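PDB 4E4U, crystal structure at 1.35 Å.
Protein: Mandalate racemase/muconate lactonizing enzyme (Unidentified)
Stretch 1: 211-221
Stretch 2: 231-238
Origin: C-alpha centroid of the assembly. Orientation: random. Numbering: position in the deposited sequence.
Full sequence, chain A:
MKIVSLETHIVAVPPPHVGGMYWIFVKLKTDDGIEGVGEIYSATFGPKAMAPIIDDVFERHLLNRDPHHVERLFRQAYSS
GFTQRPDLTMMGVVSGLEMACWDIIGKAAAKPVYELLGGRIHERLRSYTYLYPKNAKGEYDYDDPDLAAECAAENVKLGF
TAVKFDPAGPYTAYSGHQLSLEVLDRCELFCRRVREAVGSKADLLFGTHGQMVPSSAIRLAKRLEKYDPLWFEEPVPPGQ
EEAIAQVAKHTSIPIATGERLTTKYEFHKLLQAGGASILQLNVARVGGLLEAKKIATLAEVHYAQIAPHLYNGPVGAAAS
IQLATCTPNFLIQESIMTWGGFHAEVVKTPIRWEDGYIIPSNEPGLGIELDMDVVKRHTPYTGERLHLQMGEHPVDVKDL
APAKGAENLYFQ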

ATOM      1  N   GLN A 211      -0.640  28.048   9.421  1.00 11.50           N
ATOM      2  CA  GLN A 211       0.655  28.666   9.703  1.00 11.86           C
ATOM      3  C   GLN A 211       1.820  27.700   9.536  1.00 11.60           C
ATOM      4  O   GLN A 211       2.932  28.120   9.232  1.00 12.24           O
ATOM      5  CB  GLN A 211       0.713  29.197  11.142  1.00 12.57           C
ATOM      6  CG  GLN A 211      -0.051  30.476  11.416  1.00 13.09           C
ATOM      7  CD  GLN A 211      -1.468  30.225  11.875  1.00 12.78           C
ATOM      8  OE1 GLN A 211      -2.063  29.190  11.563  1.00 12.16           O
ATOM      9  NE2 GLN A 211      -2.027  31.181  12.608  1.00 13.67           N
ATOM     10  N   MET A 212       1.560  26.414   9.746  1.00 10.81           N
ATOM     11  CA  MET A 212       2.614  25.454  10.051  1.00 10.86           C
ATOM     12  C   MET A 212       2.973  24.490   8.936  1.00 10.62           C
ATOM     13  O   MET A 212       2.128  24.120   8.119  1.00 11.04           O
ATOM     14  CB  MET A 212       2.192  24.625  11.268  1.00 11.60           C
ATOM     15  CG  MET A 212       2.216  25.409  12.558  1.00 13.31           C
ATOM     16  SD  MET A 212       1.155  24.729  13.814  1.00 17.61           S
ATOM     17  CE  MET A 212      -0.408  25.256  13.141  1.00 18.71           C
ATOM     18  N   VAL A 213       4.232  24.066   8.937  1.00  9.75           N
ATOM     19  CA  VAL A 213       4.605  22.826   8.267  1.00 10.46           C
ATOM     20  C   VAL A 213       4.124  21.662   9.153  1.00  9.77           C
ATOM     21  O   VAL A 213       3.913  21.831  10.356  1.00 10.00           O
ATOM     22  CB  VAL A 213       6.127  22.735   8.018  1.00 11.20           C
ATOM     23  CG1 VAL A 213       6.580  23.842   7.086  1.00 13.13           C
ATOM     24  CG2 VAL A 213       6.919  22.768   9.334  1.00 11.01           C
ATOM     25  N   PRO A 214       3.925  20.472   8.566  1.00  9.55           N
ATOM     26  CA  PRO A 214       3.381  19.360   9.359  1.00  9.49           C
ATOM     27  C   PRO A 214       4.184  19.016  10.610  1.00  9.43           C
ATOM     28  O   PRO A 214       3.583  18.693  11.630  1.00  9.67           O
ATOM     29  CB  PRO A 214       3.358  18.177   8.374  1.00 10.97           C
ATOM     30  CG  PRO A 214       4.045  18.645   7.147  1.00 13.05           C
ATOM     31  CD  PRO A 214       4.030  20.138   7.137  1.00 10.69           C
ATOM     32  N   SER A 215       5.507  19.100  10.564  1.00  9.28           N
ATOM     33  CA  SER A 215       6.285  18.725  11.741  1.00  9.13           C
ATOM     34  C   SER A 215       5.998  19.664  12.922  1.00  9.34           C
ATOM     35  O   SER A 215       6.003  19.242  14.090  1.00  9.69           O
ATOM     36  CB  SER A 215       7.781  18.673  11.423  1.00 10.42           C
ATOM     37  OG  SER A 215       8.298  19.973  11.205  1.00 11.18           O
ATOM     38  N   SER A 216       5.732  20.929  12.615  1.00  9.54           N
ATOM     39  CA  SER A 216       5.389  21.920  13.631  1.00  9.49           C
ATOM     40  C   SER A 216       3.970  21.713  14.139  1.00  9.47           C
ATOM     41  O   SER A 216       3.716  21.779  15.346  1.00  9.73           O
ATOM     42  CB  SER A 216       5.570  23.330  13.070  1.00 10.35           C
ATOM     43  OG  SER A 216       5.212  24.326  14.013  1.00 10.96           O
ATOM     44  N   ALA A 217       3.041  21.450  13.222  1.00  9.29           N
ATOM     45  CA  ALA A 217       1.663  21.144  13.605  1.00  9.71           C
ATOM     46  C   ALA A 217       1.593  19.945  14.544  1.00  8.91           C
ATOM     47  O   ALA A 217       0.798  19.926  15.481  1.00 10.10           O
ATOM     48  CB  ALA A 217       0.797  20.918  12.379  1.00 10.15           C
ATOM     49  N   ILE A 218       2.422  18.939  14.297  1.00  9.04           N
ATOM     50  CA  ILE A 218       2.462  17.767  15.167  1.00  9.18           C
ATOM     51  C   ILE A 218       2.995  18.112  16.565  1.00  9.71           C
ATOM     52  O   ILE A 218       2.420  17.686  17.582  1.00 10.47           O
ATOM     53  CB  ILE A 218       3.249  16.613  14.496  1.00  9.45           C
ATOM     54  CG1 ILE A 218       2.428  16.075  13.319  1.00  9.93           C
ATOM     55  CG2 ILE A 218       3.578  15.500  15.495  1.00 10.91           C
ATOM     56  CD1 ILE A 218       3.225  15.200  12.377  1.00 10.53           C
ATOM     57  N   ARG A 219       4.069  18.900  16.633  1.00 10.08           N
ATOM     58  CA  ARG A 219       4.573  19.384  17.923  1.00 10.56           C
ATOM     59  C   ARG A 219       3.480  20.126  18.691  1.00 10.57           C
ATOM     60  O   ARG A 219       3.299  19.921  19.893  1.00 12.06           O
ATOM     61  CB  ARG A 219       5.800  20.287  17.744  1.00 11.01           C
ATOM     62  CG  ARG A 219       7.075  19.528  17.409  1.00 11.71           C
ATOM     63  CD  ARG A 219       8.235  20.475  17.195  1.00 11.88           C
ATOM     64  NE  ARG A 219       8.596  21.220  18.402  1.00 11.35           N
ATOM     65  CZ  ARG A 219       9.335  22.323  18.402  1.00 11.57           C
ATOM     66  NH1 ARG A 219       9.790  22.827  17.259  1.00 11.98           N
ATOM     67  NH2 ARG A 219       9.619  22.929  19.546  1.00 12.32           N
ATOM     68  N   LEU A 220       2.730  20.968  17.984  1.00 10.23           N
ATOM     69  CA  LEU A 220       1.660  21.732  18.618  1.00 10.49           C
ATOM     70  C   LEU A 220       0.539  20.810  19.089  1.00 11.04           C
ATOM     71  O   LEU A 220       0.058  20.928  20.213  1.00 11.29           O
ATOM     72  CB  LEU A 220       1.117  22.796  17.662  1.00 10.53           C
ATOM     73  CG  LEU A 220      -0.086  23.590  18.188  1.00 11.84           C
ATOM     74  CD1 LEU A 220       0.213  24.249  19.537  1.00 13.36           C
ATOM     75  CD2 LEU A 220      -0.524  24.631  17.154  1.00 13.06           C
ATOM     76  N   ALA A 221       0.130  19.876  18.235  1.00 10.50           N
ATOM     77  CA  ALA A 221      -0.946  18.957  18.594  1.00 11.01           C
ATOM     78  C   ALA A 221      -0.643  18.195  19.886  1.00 11.30           C
ATOM     79  O   ALA A 221      -1.523  18.036  20.733  1.00 12.00           O
ATOM     80  CB  ALA A 221      -1.231  17.987  17.455  1.00 11.84           C
ATOM     81  N   TRP A 231     -11.516  20.295  17.565  1.00  9.30           N
ATOM     82  CA  TRP A 231     -10.713  20.190  16.354  1.00  9.39           C
ATOM     83  C   TRP A 231      -9.484  21.067  16.340  1.00  9.16           C
ATOM     84  O   TRP A 231      -9.359  22.012  17.126  1.00 10.32           O
ATOM     85  CB  TRP A 231     -11.549  20.425  15.090  1.00  9.61           C
ATOM     86  CG  TRP A 231     -12.013  21.832  14.790  1.00 10.11           C
ATOM     87  CD1 TRP A 231     -11.240  22.950  14.609  1.00 10.12           C
ATOM     88  CD2 TRP A 231     -13.355  22.234  14.514  1.00 10.24           C
ATOM     89  NE1 TRP A 231     -12.034  24.033  14.283  1.00 11.21           N
ATOM     90  CE2 TRP A 231     -13.344  23.610  14.206  1.00 10.81           C
ATOM     91  CE3 TRP A 231     -14.585  21.558  14.501  1.00 11.26           C
ATOM     92  CZ2 TRP A 231     -14.501  24.326  13.903  1.00 11.81           C
ATOM     93  CZ3 TRP A 231     -15.733  22.266  14.198  1.00 11.79           C
ATOM     94  CH2 TRP A 231     -15.684  23.636  13.903  1.00 12.31           C
ATOM     95  N   PHE A 232      -8.590  20.714  15.424  1.00  9.41           N
ATOM     96  CA  PHE A 232      -7.372  21.445  15.104  1.00  9.80           C
ATOM     97  C   PHE A 232      -7.572  21.824  13.635  1.00  9.95           C
ATOM     98  O   PHE A 232      -7.576  20.951  12.755  1.00 10.95           O
ATOM     99  CB  PHE A 232      -6.197  20.494  15.311  1.00 10.48           C
ATOM    100  CG  PHE A 232      -4.820  21.086  15.078  1.00 10.38           C
ATOM    101  CD1 PHE A 232      -4.603  22.446  14.879  1.00 11.86           C
ATOM    102  CD2 PHE A 232      -3.721  20.234  15.050  1.00 11.68           C
ATOM    103  CE1 PHE A 232      -3.303  22.931  14.680  1.00 12.19           C
ATOM    104  CE2 PHE A 232      -2.443  20.719  14.851  1.00 12.10           C
ATOM    105  CZ  PHE A 232      -2.234  22.064  14.666  1.00 12.04           C
ATOM    106  N   GLU A 233      -7.804  23.113  13.388  1.00 10.02           N
ATOM    107  CA  GLU A 233      -8.220  23.616  12.077  1.00 10.99           C
ATOM    108  C   GLU A 233      -7.025  23.933  11.187  1.00 11.08           C
ATOM    109  O   GLU A 233      -6.037  24.485  11.665  1.00 11.78           O
ATOM    110  CB  GLU A 233      -9.027  24.900  12.289  1.00 13.12           C
ATOM    111  CG  GLU A 233      -9.612  25.530  11.039  1.00 13.16           C
ATOM    112  CD  GLU A 233     -10.811  26.418  11.344  1.00 13.73           C
ATOM    113  OE1 GLU A 233     -11.515  26.161  12.343  1.00 13.05           O
ATOM    114  OE2 GLU A 233     -11.069  27.360  10.569  1.00 16.91           O
ATOM    115  N   GLU A 234      -7.118  23.602   9.896  1.00 10.74           N
ATOM    116  CA  GLU A 234      -6.092  23.982   8.914  1.00 11.25           C
ATOM    117  C   GLU A 234      -4.672  23.955   9.484  1.00 10.58           C
ATOM    118  O   GLU A 234      -4.006  24.993   9.560  1.00 11.23           O
ATOM    119  CB  GLU A 234      -6.373  25.382   8.358  1.00 12.39           C
ATOM    120  CG  GLU A 234      -7.604  25.500   7.480  1.00 13.30           C
ATOM    121  CD  GLU A 234      -7.437  26.604   6.459  1.00 14.55           C
ATOM    122  OE1 GLU A 234      -7.203  27.760   6.869  1.00 15.94           O
ATOM    123  OE2 GLU A 234      -7.486  26.320   5.248  1.00 15.46           O
ATOM    124  N   PRO A 235      -4.199  22.773   9.896  1.00 10.53           N
ATOM    125  CA  PRO A 235      -2.884  22.769  10.547  1.00 11.62           C
ATOM    126  C   PRO A 235      -1.745  23.137   9.603  1.00 11.81           C
ATOM    127  O   PRO A 235      -0.720  23.617  10.071  1.00 13.90           O
ATOM    128  CB  PRO A 235      -2.738  21.324  11.048  1.00 11.93           C
ATOM    129  CG  PRO A 235      -3.757  20.535  10.260  1.00 13.47           C
ATOM    130  CD  PRO A 235      -4.882  21.473   9.998  1.00 12.22           C
ATOM    131  N   VAL A 236      -1.939  22.935   8.303  1.00 10.46           N
ATOM    132  CA  VAL A 236      -0.924  23.230   7.302  1.00 10.18           C
ATOM    133  C   VAL A 236      -1.618  23.925   6.130  1.00 10.29           C
ATOM    134  O   VAL A 236      -2.849  23.900   6.037  1.00 10.77           O
ATOM    135  CB  VAL A 236      -0.216  21.940   6.812  1.00  9.67           C
ATOM    136  CG1 VAL A 236       0.445  21.208   7.977  1.00 10.08           C
ATOM    137  CG2 VAL A 236      -1.192  21.034   6.078  1.00 10.59           C
ATOM    138  N   PRO A 237      -0.843  24.549   5.228  1.00 10.06           N
ATOM    139  CA  PRO A 237      -1.488  25.193   4.083  1.00 10.14           C
ATOM    140  C   PRO A 237      -2.245  24.197   3.210  1.00  9.39           C
ATOM    141  O   PRO A 237      -1.865  23.022   3.125  1.00  9.98           O
ATOM    142  CB  PRO A 237      -0.307  25.780   3.305  1.00 10.81           C
ATOM    143  CG  PRO A 237       0.738  26.018   4.349  1.00 10.86           C
ATOM    144  CD  PRO A 237       0.602  24.842   5.281  1.00 10.89           C
ATOM    145  N   PRO A 238      -3.297  24.666   2.533  1.00  9.43           N
ATOM    146  CA  PRO A 238      -4.110  23.797   1.677  1.00  9.80           C
ATOM    147  C   PRO A 238      -3.334  23.376   0.433  1.00 10.77           C
ATOM    148  O   PRO A 238      -2.305  23.979   0.101  1.00 12.01           O
ATOM    149  CB  PRO A 238      -5.280  24.705   1.277  1.00 10.04           C
ATOM    150  CG  PRO A 238      -4.710  26.101   1.349  1.00 10.14           C
ATOM    151  CD  PRO A 238      -3.758  26.067   2.511  1.00 10.02           C
TER

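No hydrogen bond joins these two stretches; where their backbones come nearest, at Met 212 and Val 236 (CA to CA 5.0 Å), the polar link is a CA-H...O contact, with Val 236 CA 3.3 Å from Met 212 O and an angle of 145° at the hydrogen. Pro 237 CD lies equally near, 3.3 Å from Met 212 O, and as a proline Pro 237 has no backbone N-H to offer that carbonyl. Met 212 O and Pro 235 O stand 3.5 Å apart, but both are acceptors and cannot bond to each other.

The rest is apolar packing. Helix 214-221 runs roughly antiparallel to strand 231-233 (151°), their axes approaching to 11.1 Å, and the gap is bridged mainly by Phe 232, which points toward the helix with chi1 in t. Its ring edge meets Met 212 CE, 4.0 Å from Phe 232 CZ, and Ala 217 O, 3.4 Å from Phe 232 CE2. That carbonyl also accepts the helical bond from Ala 221 N (2.8 Å between Ala 221 N and Ala 217 O). Leu 220 CD2 packs 4.0 Å from Phe 232 CZ, and Ala 221 CB 4.0 Å from Phe 232 CE2.

Ala 217 points toward stretch 2, and its lone methyl fits a close approach: CB is 3.8 Å from Pro 235 CB and 4.0 Å from Phe 232 CZ. At the helix start, after the N-cap residue Val 213, the ring of Pro 214 places CD 3.8 Å from Val 236 CG1. The CA-to-CB bond of Met 212 points sideways, yet its flexible chain (m, t, m) carries CE to the phenyl ring.

Together the stretches bury 360 Å². Ser 215 and Arg 219 lie off this surface, their polar groups hydrogen-bonded elsewhere in the structure.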